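Long-range contact in uncharacterized protein RPA4348 (Rhodopseudomonas palustris, PDB 3DM8), which is of unknown function but belongs to the NTF2-like, SnoaL-related family and has been proposed to be an isomerase: residues 1-13 with 76-88. Sequence-based numbering, arbitrary orientation. Where two conformers were deposited one is given.
Sequences MTEHSLWRFSRAL and SVMLGIDSAASMV
A chi1 of -159° swings the imidazole of H4 away from its own backbone N, so that it drops from the start of helix 5-19 toward the turn between strands 67-79 and 83-94, while L79, its CG anti to the carbonyl carbon (chi1 -65°), runs antiparallel alongside it and lays a methyl over the ring. L79 CD2 sits 3.9 Å from the centroid of the H4 ring, almost exactly on its normal, a CH-pi contact. Both ring nitrogens are engaged. H4 NE2 donates to G80 O at 2.7 Å, in the ring plane and nearly in line with the C=O bond, although the hydrogen bond is bent at the hydrogen (N-H...O 145°). H4, at the N-cap position, caps the helix through the other ring nitrogen, ND1, which accepts from L6 N at 2.9 Å. Histidine suits the place because one flat ring can cap a helix and reach a turn carbonyl. Were H4 cut back to an alanine, L6 N would probably lose its cap, G80 O this donor, and L79 the ring face it lies on.

Beyond the ring, L6 CD2 rests against L79 CD2 at 3.8 Å and A84 CB at 3.9 Å, which sit side by side. Leucine at L79 is long and branched enough to meet both H4 and L6, while alanine at A84 is small enough to let both come close to the strand. The L6 methyl also lies against one face of the W7 indole, toward its rim. V77 offers W7 a branched methyl surface, its CG1 3.9 Å from W7 CH2. R74 of strand 67-79 also touches L6 and W7, continuing the helix-on-sheet packing of this NTF2-like fold. Accepting at ND1 while donating from NE2 implies an NE2-protonated, probably neutral imidazole, whose two in-plane bonds fix its rotation and join the helix start to the hairpin turn.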
ATOM      1  N   MET A   1       0.559  16.776  23.323  1.00 47.73           N
ATOM      2  CA  MET A   1       1.212  17.003  21.992  1.00 47.59           C
ATOM      3  C   MET A   1       0.188  16.917  20.878  1.00 45.64           C
ATOM      4  O   MET A   1      -0.471  15.894  20.684  1.00 45.46           O
ATOM      5  CB  MET A   1       2.323  15.992  21.757  1.00 48.69           C
ATOM      6  CG  MET A   1       3.021  16.156  20.427  1.00 52.21           C
ATOM      7  SD  MET A   1       2.499  14.870  19.271  1.00 60.14           S
ATOM      8  CE  MET A   1       2.772  13.393  20.285  1.00 57.78           C
ATOM      9  N   THR A   2       0.105  17.996  20.114  1.00 43.38           N
ATOM     10  CA  THR A   2      -1.030  18.186  19.226  1.00 41.17           C
ATOM     11  C   THR A   2      -0.746  18.371  17.719  1.00 39.05           C
ATOM     12  O   THR A   2      -1.726  18.510  16.977  1.00 39.87           O
ATOM     13  CB  THR A   2      -1.906  19.347  19.732  1.00 41.48           C
ATOM     14  OG1 THR A   2      -1.169  20.560  19.623  1.00 41.27           O
ATOM     15  CG2 THR A   2      -2.300  19.118  21.212  1.00 41.46           C
ATOM     16  N   GLU A   3       0.522  18.363  17.261  1.00 35.78           N
ATOM     17  CA  GLU A   3       0.807  18.236  15.795  1.00 33.35           C
ATOM     18  C   GLU A   3       1.648  17.024  15.437  1.00 29.88           C
ATOM     19  O   GLU A   3       2.857  16.974  15.647  1.00 28.96           O
ATOM     20  CB  GLU A   3       1.464  19.435  15.106  1.00 33.79           C
ATOM     21  CG  GLU A   3       1.339  19.226  13.548  1.00 35.30           C
ATOM     22  CD  GLU A   3       2.227  20.098  12.664  1.00 38.46           C
ATOM     23  OE1 GLU A   3       1.943  20.183  11.425  1.00 42.50           O
ATOM     24  OE2 GLU A   3       3.222  20.663  13.168  1.00 41.31           O
ATOM     25  N   HIS A   4       0.968  16.082  14.816  1.00 26.19           N
ATOM     26  CA  HIS A   4       1.548  14.783  14.546  1.00 22.93           C
ATOM     27  C   HIS A   4       2.791  14.906  13.653  1.00 20.80           C
ATOM     28  O   HIS A   4       2.828  15.671  12.710  1.00 18.73           O
ATOM     29  CB  HIS A   4       0.500  13.861  13.934  1.00 22.42           C
ATOM     30  CG  HIS A   4       0.833  12.413  14.071  1.00 20.59           C
ATOM     31  ND1 HIS A   4       1.756  11.800  13.270  1.00 16.76           N
ATOM     32  CD2 HIS A   4       0.386  11.462  14.930  1.00 18.95           C
ATOM     33  CE1 HIS A   4       1.871  10.529  13.620  1.00 17.23           C
ATOM     34  NE2 HIS A   4       1.034  10.296  14.620  1.00 18.06           N
ATOM     35  N   SER A   5       3.785  14.096  13.991  1.00 19.34           N
ATOM     36  CA  SER A   5       5.056  14.008  13.264  1.00 18.72           C
ATOM     37  C   SER A   5       4.864  13.677  11.812  1.00 18.40           C
ATOM     38  O   SER A   5       5.717  14.010  10.976  1.00 19.34           O
ATOM     39  CB  SER A   5       5.994  12.982  13.922  1.00 18.85           C
ATOM     40  OG  SER A   5       6.441  13.474  15.196  1.00 22.15           O
ATOM     41  N   LEU A   6       3.760  13.024  11.498  1.00 16.52           N
ATOM     42  CA  LEU A   6       3.502  12.669  10.075  1.00 16.37           C
ATOM     43  C   LEU A   6       3.349  13.959   9.227  1.00 16.43           C
ATOM     44  O   LEU A   6       3.871  14.089   8.107  1.00 15.97           O
ATOM     45  CB  LEU A   6       2.252  11.819   9.957  1.00 16.82           C
ATOM     46  CG  LEU A   6       1.818  11.488   8.527  1.00 17.56           C
ATOM     47  CD1 LEU A   6       2.896  10.623   7.846  1.00 18.17           C
ATOM     48  CD2 LEU A   6       0.378  10.868   8.439  1.00 18.74           C
ATOM     49  N   TRP A   7       2.620  14.899   9.798  1.00 16.31           N
ATOM     50  CA  TRP A   7       2.361  16.190   9.124  1.00 16.93           C
ATOM     51  C   TRP A   7       3.660  17.004   8.967  1.00 16.52           C
ATOM     52  O   TRP A   7       3.895  17.690   7.941  1.00 16.42           O
ATOM     53  CB  TRP A   7       1.241  16.989   9.817  1.00 17.64           C
ATOM     54  CG  TRP A   7      -0.009  16.141  10.071  1.00 19.97           C
ATOM     55  CD1 TRP A   7      -0.662  15.989  11.244  1.00 24.25           C
ATOM     56  CD2 TRP A   7      -0.695  15.326   9.123  1.00 22.85           C
ATOM     57  NE1 TRP A   7      -1.742  15.139  11.084  1.00 23.26           N
ATOM     58  CE2 TRP A   7      -1.763  14.700   9.795  1.00 23.47           C
ATOM     59  CE3 TRP A   7      -0.496  15.049   7.774  1.00 26.52           C
ATOM     60  CZ2 TRP A   7      -2.643  13.833   9.156  1.00 24.69           C
ATOM     61  CZ3 TRP A   7      -1.388  14.193   7.129  1.00 27.41           C
ATOM     62  CH2 TRP A   7      -2.444  13.608   7.814  1.00 26.19           C
ATOM     63  N   ARG A   8       4.490  16.936   9.992  1.00 17.48           N
ATOM     64  CA  ARG A   8       5.793  17.633   9.977  1.00 18.29           C
ATOM     65  C   ARG A   8       6.704  17.043   8.909  1.00 18.26           C
ATOM     66  O   ARG A   8       7.404  17.758   8.168  1.00 18.28           O
ATOM     67  CB  ARG A   8       6.461  17.613  11.344  1.00 18.62           C
ATOM     68  CG  ARG A   8       5.692  18.315  12.418  1.00 24.15           C
ATOM     69  CD  ARG A   8       6.453  18.309  13.719  1.00 31.08           C
ATOM     70  NE  ARG A   8       6.898  16.967  14.068  1.00 38.05           N
ATOM     71  CZ  ARG A   8       8.176  16.604  14.192  1.00 40.46           C
ATOM     72  NH1 ARG A   8       9.144  17.488  14.020  1.00 42.10           N
ATOM     73  NH2 ARG A   8       8.473  15.362  14.518  1.00 39.76           N
ATOM     74  N   PHE A   9       6.667  15.719   8.820  1.00 17.17           N
ATOM     75  CA  PHE A   9       7.448  15.005   7.813  1.00 16.98           C
ATOM     76  C   PHE A   9       6.938  15.335   6.426  1.00 16.60           C
ATOM     77  O   PHE A   9       7.701  15.572   5.505  1.00 16.01           O
ATOM     78  CB  PHE A   9       7.390  13.488   8.055  1.00 17.30           C
ATOM     79  CG  PHE A   9       7.902  12.677   6.930  1.00 17.07           C
ATOM     80  CD1 PHE A   9       9.229  12.700   6.582  1.00 18.56           C
ATOM     81  CD2 PHE A   9       7.068  11.818   6.268  1.00 18.90           C
ATOM     82  CE1 PHE A   9       9.704  11.948   5.524  1.00 18.23           C
ATOM     83  CE2 PHE A   9       7.560  11.035   5.222  1.00 20.86           C
ATOM     84  CZ  PHE A   9       8.871  11.128   4.845  1.00 18.89           C
ATOM     85  N   SER A  10       5.622  15.390   6.286  1.00 17.39           N
ATOM     86  CA  SER A  10       5.012  15.611   4.994  1.00 16.41           C
ATOM     87  C   SER A  10       5.405  17.010   4.506  1.00 16.09           C
ATOM     88  O   SER A  10       5.710  17.207   3.320  1.00 16.31           O
ATOM     89  CB  SER A  10       3.490  15.430   5.051  1.00 17.98           C
ATOM     90  OG  SER A  10       2.944  15.548   3.729  1.00 22.71           O
ATOM     91  N   ARG A  11       5.391  17.974   5.424  1.00 14.00           N
ATOM     92  CA  ARG A  11       5.757  19.347   5.027  1.00 15.30           C
ATOM     93  C   ARG A  11       7.240  19.445   4.623  1.00 15.13           C
ATOM     94  O   ARG A  11       7.603  20.059   3.610  1.00 13.96           O
ATOM     95  CB  ARG A  11       5.418  20.315   6.127  1.00 15.65           C
ATOM     96  CG  ARG A  11       5.720  21.685   5.812  1.00 20.29           C
ATOM     97  CD  ARG A  11       5.039  22.617   6.805  1.00 25.32           C
ATOM     98  NE  ARG A  11       5.385  22.281   8.184  1.00 28.81           N
ATOM     99  CZ  ARG A  11       4.562  21.667   9.019  1.00 26.09           C
ATOM    100  NH1 ARG A  11       3.367  21.347   8.633  1.00 26.22           N
ATOM    101  NH2 ARG A  11       4.941  21.411  10.255  1.00 30.50           N
ATOM    102  N   ALA A  12       8.071  18.779   5.422  1.00 14.03           N
ATOM    103  CA  ALA A  12       9.517  18.765   5.228  1.00 14.19           C
ATOM    104  C   ALA A  12       9.855  18.126   3.888  1.00 14.46           C
ATOM    105  O   ALA A  12      10.707  18.600   3.157  1.00 15.20           O
ATOM    106  CB  ALA A  12      10.183  17.970   6.339  1.00 14.67           C
ATOM    107  N   LEU A  13       9.159  17.051   3.573  1.00 14.13           N
ATOM    108  CA  LEU A  13       9.386  16.351   2.311  1.00 15.48           C
ATOM    109  C   LEU A  13       8.941  17.215   1.112  1.00 15.41           C
ATOM    110  O   LEU A  13       9.574  17.268   0.021  1.00 16.97           O
ATOM    111  CB  LEU A  13       8.623  15.027   2.344  1.00 15.51           C
ATOM    112  CG  LEU A  13       8.913  14.147   1.123  1.00 17.03           C
ATOM    113  CD1 LEU A  13      10.419  13.763   1.019  1.00 19.08           C
ATOM    114  CD2 LEU A  13       7.950  12.932   1.204  1.00 22.16           C
ATOM    115  N   SER A  76      -6.890   7.997   3.026  1.00 17.61           N
ATOM    116  CA  SER A  76      -7.117   7.372   4.339  0.50 17.58           C
ATOM    117  C   SER A  76      -5.927   7.761   5.193  1.00 17.20           C
ATOM    118  O   SER A  76      -4.812   7.820   4.697  1.00 16.69           O
ATOM    119  CB  SER A  76      -7.125   5.828   4.287  0.50 17.33           C
ATOM    120  OG  SER A  76      -7.754   5.264   3.135  0.50 21.26           O
ATOM    121  N   VAL A  77      -6.178   7.975   6.452  1.00 15.33           N
ATOM    122  CA  VAL A  77      -5.119   8.273   7.418  1.00 15.65           C
ATOM    123  C   VAL A  77      -5.473   7.659   8.759  1.00 14.60           C
ATOM    124  O   VAL A  77      -6.566   7.871   9.296  1.00 14.78           O
ATOM    125  CB  VAL A  77      -4.963   9.785   7.629  1.00 16.30           C
ATOM    126  CG1 VAL A  77      -3.856  10.058   8.628  1.00 18.06           C
ATOM    127  CG2 VAL A  77      -4.693  10.499   6.294  1.00 17.04           C
ATOM    128  N   MET A  78      -4.543   6.879   9.271  1.00 13.83           N
ATOM    129  CA  MET A  78      -4.654   6.191  10.547  1.00 14.87           C
ATOM    130  C   MET A  78      -3.475   6.584  11.433  1.00 13.20           C
ATOM    131  O   MET A  78      -2.343   6.206  11.200  1.00 13.68           O
ATOM    132  CB  MET A  78      -4.760   4.676  10.277  1.00 16.54           C
ATOM    133  CG  MET A  78      -5.972   4.401   9.345  1.00 23.03           C
ATOM    134  SD  MET A  78      -6.577   2.668   9.158  1.00 31.18           S
ATOM    135  CE  MET A  78      -7.901   2.701   7.887  1.00 24.23           C
ATOM    136  N   LEU A  79      -3.777   7.407  12.415  1.00 11.05           N
ATOM    137  CA  LEU A  79      -2.761   8.007  13.275  1.00 10.75           C
ATOM    138  C   LEU A  79      -2.691   7.331  14.609  1.00 11.94           C
ATOM    139  O   LEU A  79      -3.690   7.121  15.263  1.00 14.01           O
ATOM    140  CB  LEU A  79      -3.038   9.467  13.528  1.00 10.19           C
ATOM    141  CG  LEU A  79      -2.997  10.482  12.416  1.00 10.98           C
ATOM    142  CD1 LEU A  79      -3.181  11.843  13.054  1.00 11.03           C
ATOM    143  CD2 LEU A  79      -1.716  10.397  11.631  1.00 10.80           C
ATOM    144  N   GLY A  80      -1.481   7.026  15.030  1.00 11.64           N
ATOM    145  CA  GLY A  80      -1.227   6.604  16.404  1.00 10.90           C
ATOM    146  C   GLY A  80      -0.233   7.566  17.062  1.00 12.32           C
ATOM    147  O   GLY A  80       0.152   8.569  16.475  1.00 12.34           O
ATOM    148  N   ILE A  81       0.186   7.270  18.286  1.00 13.07           N
ATOM    149  CA  ILE A  81       1.053   8.191  19.013  1.00 13.74           C
ATOM    150  C   ILE A  81       2.395   8.375  18.274  1.00 16.97           C
ATOM    151  O   ILE A  81       2.839   9.526  18.014  1.00 20.22           O
ATOM    152  CB  ILE A  81       1.265   7.753  20.476  1.00 12.49           C
ATOM    153  CG1 ILE A  81      -0.082   7.856  21.186  1.00 10.61           C
ATOM    154  CG2 ILE A  81       2.315   8.679  21.162  1.00 12.22           C
ATOM    155  CD1 ILE A  81      -0.106   7.400  22.638  1.00 12.97           C
ATOM    156  N   ASP A  82       3.059   7.280  17.973  1.00 16.81           N
ATOM    157  CA  ASP A  82       4.441   7.405  17.401  1.00 17.10           C
ATOM    158  C   ASP A  82       4.459   6.670  16.071  1.00 16.20           C
ATOM    159  O   ASP A  82       5.444   6.053  15.668  1.00 15.34           O
ATOM    160  CB  ASP A  82       5.480   6.800  18.375  1.00 17.67           C
ATOM    161  CG  ASP A  82       5.816   7.709  19.562  1.00 22.20           C
ATOM    162  OD1 ASP A  82       6.024   8.934  19.349  1.00 25.31           O
ATOM    163  OD2 ASP A  82       5.929   7.180  20.715  1.00 25.11           O
ATOM    164  N   SER A  83       3.314   6.701  15.408  1.00 14.85           N
ATOM    165  CA  SER A  83       3.133   5.895  14.216  1.00 14.77           C
ATOM    166  C   SER A  83       1.968   6.347  13.356  1.00 13.61           C
ATOM    167  O   SER A  83       1.064   7.025  13.788  1.00 12.75           O
ATOM    168  CB  SER A  83       2.989   4.405  14.585  1.00 15.71           C
ATOM    169  OG  SER A  83       1.867   4.122  15.404  1.00 19.18           O
ATOM    170  N   ALA A  84       2.009   5.994  12.099  1.00 11.75           N
ATOM    171  CA  ALA A  84       0.891   6.343  11.232  1.00 12.12           C
ATOM    172  C   ALA A  84       0.875   5.454  10.011  1.00 13.43           C
ATOM    173  O   ALA A  84       1.918   4.935   9.597  1.00 12.59           O
ATOM    174  CB  ALA A  84       0.957   7.816  10.821  1.00 12.49           C
ATOM    175  N   ALA A  85      -0.321   5.300   9.449  1.00 13.83           N
ATOM    176  CA  ALA A  85      -0.487   4.687   8.110  1.00 14.53           C
ATOM    177  C   ALA A  85      -1.377   5.564   7.269  1.00 14.66           C
ATOM    178  O   ALA A  85      -2.341   6.175   7.753  1.00 16.30           O
ATOM    179  CB  ALA A  85      -1.083   3.267   8.225  1.00 15.39           C
ATOM    180  N   SER A  86      -1.025   5.704   6.006  1.00 14.30           N
ATOM    181  CA  SER A  86      -1.901   6.443   5.143  0.50 14.90           C
ATOM    182  C   SER A  86      -1.789   6.119   3.700  1.00 15.10           C
ATOM    183  O   SER A  86      -0.817   5.535   3.241  1.00 14.97           O
ATOM    184  CB  SER A  86      -1.711   7.922   5.364  0.50 16.01           C
ATOM    185  OG  SER A  86      -0.395   8.331   4.986  0.50 18.28           O
ATOM    186  N   MET A  87      -2.866   6.447   3.043  1.00 13.90           N
ATOM    187  CA  MET A  87      -3.014   6.265   1.624  1.00 15.26           C
ATOM    188  C   MET A  87      -3.158   7.617   0.966  1.00 16.84           C
ATOM    189  O   MET A  87      -4.061   8.371   1.301  1.00 16.65           O
ATOM    190  CB  MET A  87      -4.256   5.497   1.331  1.00 15.79           C
ATOM    191  CG  MET A  87      -4.359   5.414  -0.131  1.00 22.52           C
ATOM    192  SD  MET A  87      -3.949   3.709  -0.482  1.00 37.67           S
ATOM    193  CE  MET A  87      -5.619   3.287  -0.534  1.00 22.90           C
ATOM    194  N   VAL A  88      -2.269   7.915   0.023  1.00 15.99           N
ATOM    195  CA  VAL A  88      -2.270   9.205  -0.640  0.50 16.85           C
ATOM    196  C   VAL A  88      -1.955   9.064  -2.111  1.00 16.69           C
ATOM    197  O   VAL A  88      -1.234   8.157  -2.521  1.00 16.35           O
ATOM    198  CB  VAL A  88      -1.274  10.184   0.020  0.50 16.73           C
ATOM    199  CG1 VAL A  88      -1.365  10.103   1.544  0.50 16.84           C
ATOM    200  CG2 VAL A  88       0.172   9.953  -0.454  0.50 17.51           C
TER
HETATM  201  O   HOH W   1       5.573  10.933  16.657  1.00 43.14           O